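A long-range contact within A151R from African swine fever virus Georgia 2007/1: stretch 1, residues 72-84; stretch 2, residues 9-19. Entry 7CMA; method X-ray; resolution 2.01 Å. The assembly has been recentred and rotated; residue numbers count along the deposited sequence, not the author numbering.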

# COMPACT_ATOMS: atom_id res chain seq x y z
N SER A 72 -9.74 -2.32 -25.49
CA SER A 72 -8.48 -2.36 -24.70
C SER A 72 -8.78 -2.74 -23.25
O SER A 72 -7.99 -3.49 -22.66
CB SER A 72 -7.75 -1.06 -24.79
OG SER A 72 -7.48 -0.73 -26.14
N LYS A 73 -9.86 -2.19 -22.67
CA LYS A 73 -10.22 -2.43 -21.24
C LYS A 73 -10.64 -3.89 -21.07
O LYS A 73 -10.23 -4.51 -20.06
CB LYS A 73 -11.33 -1.48 -20.79
CG LYS A 73 -11.55 -1.42 -19.28
CD LYS A 73 -10.29 -1.16 -18.49
CE LYS A 73 -10.42 0.00 -17.52
NZ LYS A 73 -9.49 -0.13 -16.38
N ASN A 74 -11.42 -4.42 -22.01
CA ASN A 74 -11.91 -5.82 -21.94
C ASN A 74 -10.73 -6.77 -22.14
O ASN A 74 -10.73 -7.83 -21.49
CB ASN A 74 -13.04 -6.09 -22.94
CG ASN A 74 -14.41 -5.78 -22.37
OD1 ASN A 74 -14.64 -5.89 -21.16
ND2 ASN A 74 -15.32 -5.32 -23.22
N ILE A 75 -9.78 -6.42 -23.00
CA ILE A 75 -8.56 -7.25 -23.22
C ILE A 75 -7.70 -7.22 -21.96
O ILE A 75 -7.30 -8.30 -21.49
CB ILE A 75 -7.77 -6.79 -24.46
CG1 ILE A 75 -8.68 -6.66 -25.69
CG2 ILE A 75 -6.59 -7.71 -24.71
CD1 ILE A 75 -8.04 -7.08 -26.99
N ALA A 76 -7.54 -6.03 -21.36
CA ALA A 76 -6.79 -5.86 -20.09
C ALA A 76 -7.34 -6.83 -19.03
O ALA A 76 -6.53 -7.41 -18.30
CB ALA A 76 -6.87 -4.44 -19.63
N LYS A 77 -8.67 -6.95 -18.93
CA LYS A 77 -9.35 -7.83 -17.95
C LYS A 77 -9.05 -9.30 -18.27
O LYS A 77 -8.76 -10.06 -17.34
CB LYS A 77 -10.86 -7.58 -17.96
CG LYS A 77 -11.64 -8.32 -16.88
CD LYS A 77 -12.98 -7.69 -16.56
CE LYS A 77 -12.91 -6.18 -16.46
NZ LYS A 77 -14.26 -5.56 -16.50
N MET A 78 -9.13 -9.68 -19.55
CA MET A 78 -8.79 -11.05 -20.04
C MET A 78 -7.34 -11.38 -19.67
O MET A 78 -7.09 -12.51 -19.20
CB MET A 78 -8.95 -11.15 -21.56
CG MET A 78 -10.39 -11.21 -22.02
SD MET A 78 -10.56 -10.85 -23.80
CE MET A 78 -12.25 -11.40 -24.08
N ILE A 79 -6.43 -10.42 -19.82
CA ILE A 79 -4.98 -10.61 -19.53
C ILE A 79 -4.79 -10.75 -18.01
O ILE A 79 -4.04 -11.66 -17.61
CB ILE A 79 -4.13 -9.48 -20.14
CG1 ILE A 79 -4.19 -9.50 -21.67
CG2 ILE A 79 -2.70 -9.56 -19.63
CD1 ILE A 79 -3.49 -8.34 -22.33
N TYR A 80 -5.51 -9.97 -17.20
CA TYR A 80 -5.46 -10.09 -15.72
C TYR A 80 -5.98 -11.47 -15.29
O TYR A 80 -5.38 -12.08 -14.39
CB TYR A 80 -6.28 -9.00 -15.02
CG TYR A 80 -6.51 -9.27 -13.55
CD1 TYR A 80 -5.55 -8.97 -12.61
CD2 TYR A 80 -7.66 -9.93 -13.12
CE1 TYR A 80 -5.72 -9.27 -11.27
CE2 TYR A 80 -7.87 -10.20 -11.77
CZ TYR A 80 -6.89 -9.89 -10.85
OH TYR A 80 -7.08 -10.17 -9.53
N ASN A 81 -7.07 -11.93 -15.90
CA ASN A 81 -7.72 -13.23 -15.54
C ASN A 81 -6.74 -14.37 -15.82
O ASN A 81 -6.59 -15.24 -14.95
CB ASN A 81 -9.06 -13.40 -16.25
CG ASN A 81 -10.16 -12.57 -15.63
OD1 ASN A 81 -10.06 -12.15 -14.47
ND2 ASN A 81 -11.20 -12.29 -16.39
N TRP A 82 -5.93 -14.23 -16.88
CA TRP A 82 -4.85 -15.19 -17.24
C TRP A 82 -3.73 -15.14 -16.18
O TRP A 82 -3.25 -16.21 -15.77
CB TRP A 82 -4.32 -14.90 -18.64
CG TRP A 82 -3.08 -15.66 -19.02
CD1 TRP A 82 -3.02 -16.95 -19.48
CD2 TRP A 82 -1.75 -15.14 -19.13
NE1 TRP A 82 -1.73 -17.28 -19.78
CE2 TRP A 82 -0.93 -16.19 -19.60
CE3 TRP A 82 -1.15 -13.92 -18.81
CZ2 TRP A 82 0.45 -16.04 -19.77
CZ3 TRP A 82 0.21 -13.77 -19.00
CH2 TRP A 82 1.00 -14.82 -19.45
N ILE A 83 -3.32 -13.93 -15.78
CA ILE A 83 -2.21 -13.74 -14.80
C ILE A 83 -2.61 -14.38 -13.47
O ILE A 83 -1.81 -15.16 -12.92
CB ILE A 83 -1.85 -12.25 -14.63
CG1 ILE A 83 -1.06 -11.72 -15.83
CG2 ILE A 83 -1.11 -12.03 -13.32
CD1 ILE A 83 -1.02 -10.20 -15.90
N ILE A 84 -3.77 -14.00 -12.93
CA ILE A 84 -4.13 -14.22 -11.50
C ILE A 84 -4.32 -15.72 -11.24
O ILE A 84 -4.18 -16.14 -10.07
CB ILE A 84 -5.38 -13.41 -11.11
CG1 ILE A 84 -5.45 -13.19 -9.59
CG2 ILE A 84 -6.64 -14.06 -11.65
CD1 ILE A 84 -4.21 -12.55 -9.00
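Stretch 2, residues 9-19: MALLHKEKLIE

Stretch 2 is helical throughout, with phi/psi averaging about -65/-43. It is part of a longer helix that begins before Met9 and continues past Glu19. Regular i to i+4 backbone hydrogen bonds hold it, from His13 N to Met9 O at 2.9 Å through Glu19 N to Glu15 O at 3.0 Å. Stretch 1 is also helical. The two N-to-C directions differ by 125°, so the helices run obliquely, nearer to antiparallel than to parallel. Their axes approach to 9.1 Å. The nearest CA atoms are those of Ala76 and Ile18, 5.3 Å apart. The small side chain of Ala76 points toward stretch 2, and its CB is 3.5 Å from Ile18 O.

Ile18 (chi1 m, chi2 t) packs as a knob among Lys73, Ala76, Lys77 and Tyr80. Ile18 CG2 lies 3.9 Å from Ala76 CB, its CD1 3.8 Å from Lys77 CA and its CG1 3.7 Å from Tyr80 CB. Tyr80 packs in the reverse sense, its side chain sitting among His13, Lys14, Leu17 and Ile18. Lys14 covers one face of the ring. Lys14 CG is 3.9 Å from the centroid of the Tyr80 ring and 20° off its normal, a CH-pi contact made by the aliphatic part of the lysine. Leu17 and His13 lie at the ring edge, with Leu17 CD2 3.9 Å from Tyr80 CD1 and His13 CD2 4.3 Å from Tyr80 CE1. Leu17 CD2 also reaches Ile83 CD1, at 4.4 Å.

A salt bridge joins Lys73 to Glu19. Lys73 NZ donates a hydrogen bond to Glu19 OE1 at 2.7 Å. Neither CA-to-CB bond points toward the other helix, but both side chains bring their charged ends together. The contact buries 553 Å², counting both sides.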

# COMPACT_ATOMS: atom_id res chain seq x y z
N MET A 9 -8.38 -5.80 -0.84
CA MET A 9 -6.97 -5.63 -1.29
C MET A 9 -6.78 -6.32 -2.64
O MET A 9 -6.09 -5.74 -3.50
CB MET A 9 -5.99 -6.22 -0.27
CG MET A 9 -5.67 -5.27 0.89
SD MET A 9 -4.88 -6.13 2.28
CE MET A 9 -3.29 -6.54 1.55
N ALA A 10 -7.40 -7.49 -2.84
CA ALA A 10 -7.28 -8.27 -4.10
C ALA A 10 -8.01 -7.55 -5.24
O ALA A 10 -7.48 -7.55 -6.37
CB ALA A 10 -7.81 -9.67 -3.90
N LEU A 11 -9.19 -6.98 -4.96
CA LEU A 11 -10.01 -6.28 -5.98
C LEU A 11 -9.33 -4.95 -6.34
O LEU A 11 -9.42 -4.53 -7.51
CB LEU A 11 -11.43 -6.06 -5.45
CG LEU A 11 -12.26 -7.33 -5.27
CD1 LEU A 11 -13.71 -6.98 -4.94
CD2 LEU A 11 -12.19 -8.21 -6.51
N LEU A 12 -8.65 -4.33 -5.38
CA LEU A 12 -7.88 -3.08 -5.61
C LEU A 12 -6.65 -3.38 -6.48
O LEU A 12 -6.42 -2.64 -7.44
CB LEU A 12 -7.47 -2.46 -4.27
CG LEU A 12 -6.60 -1.22 -4.38
CD1 LEU A 12 -7.34 -0.10 -5.10
CD2 LEU A 12 -6.13 -0.75 -3.01
N HIS A 13 -5.89 -4.43 -6.13
CA HIS A 13 -4.75 -4.91 -6.97
C HIS A 13 -5.23 -5.16 -8.40
O HIS A 13 -4.60 -4.63 -9.33
CB HIS A 13 -4.10 -6.15 -6.35
CG HIS A 13 -3.14 -6.85 -7.26
ND1 HIS A 13 -1.85 -6.40 -7.45
CD2 HIS A 13 -3.29 -7.94 -8.04
CE1 HIS A 13 -1.23 -7.21 -8.28
NE2 HIS A 13 -2.09 -8.15 -8.68
N LYS A 14 -6.37 -5.85 -8.55
CA LYS A 14 -7.00 -6.13 -9.87
C LYS A 14 -7.22 -4.81 -10.62
O LYS A 14 -6.80 -4.71 -11.79
CB LYS A 14 -8.32 -6.89 -9.69
CG LYS A 14 -9.24 -6.88 -10.90
CD LYS A 14 -10.51 -7.68 -10.69
CE LYS A 14 -11.28 -7.91 -11.98
NZ LYS A 14 -11.81 -9.29 -12.06
N GLU A 15 -7.96 -3.88 -10.01
CA GLU A 15 -8.33 -2.60 -10.67
C GLU A 15 -7.05 -1.88 -11.12
O GLU A 15 -7.04 -1.33 -12.24
CB GLU A 15 -9.17 -1.73 -9.73
CG GLU A 15 -10.12 -0.80 -10.47
CD GLU A 15 -11.17 -1.49 -11.33
OE1 GLU A 15 -11.47 -2.68 -11.07
OE2 GLU A 15 -11.68 -0.84 -12.26
N LYS A 16 -5.99 -1.93 -10.30
CA LYS A 16 -4.74 -1.18 -10.57
C LYS A 16 -3.96 -1.88 -11.69
O LYS A 16 -3.47 -1.19 -12.58
CB LYS A 16 -3.90 -1.06 -9.29
CG LYS A 16 -4.40 -0.03 -8.29
CD LYS A 16 -3.30 0.62 -7.46
CE LYS A 16 -3.29 0.16 -6.02
NZ LYS A 16 -2.96 -1.28 -5.90
N LEU A 17 -3.92 -3.22 -11.69
CA LEU A 17 -3.14 -4.01 -12.68
C LEU A 17 -3.85 -3.93 -14.04
O LEU A 17 -3.17 -3.60 -15.02
CB LEU A 17 -2.99 -5.45 -12.20
CG LEU A 17 -2.12 -6.35 -13.08
CD1 LEU A 17 -0.81 -5.66 -13.46
CD2 LEU A 17 -1.83 -7.68 -12.39
N ILE A 18 -5.18 -4.01 -14.05
CA ILE A 18 -5.99 -3.85 -15.30
C ILE A 18 -5.76 -2.45 -15.87
O ILE A 18 -5.60 -2.33 -17.09
CB ILE A 18 -7.49 -4.13 -15.05
CG1 ILE A 18 -7.76 -5.62 -14.86
CG2 ILE A 18 -8.34 -3.54 -16.16
CD1 ILE A 18 -9.21 -5.96 -14.60
N GLU A 19 -5.77 -1.42 -15.01
CA GLU A 19 -5.56 -0.01 -15.44
C GLU A 19 -4.16 0.11 -16.05
O GLU A 19 -4.04 0.67 -17.15
CB GLU A 19 -5.74 0.96 -14.27
CG GLU A 19 -5.82 2.42 -14.70
CD GLU A 19 -7.13 2.84 -15.34
OE1 GLU A 19 -8.05 2.00 -15.44
OE2 GLU A 19 -7.22 4.01 -15.78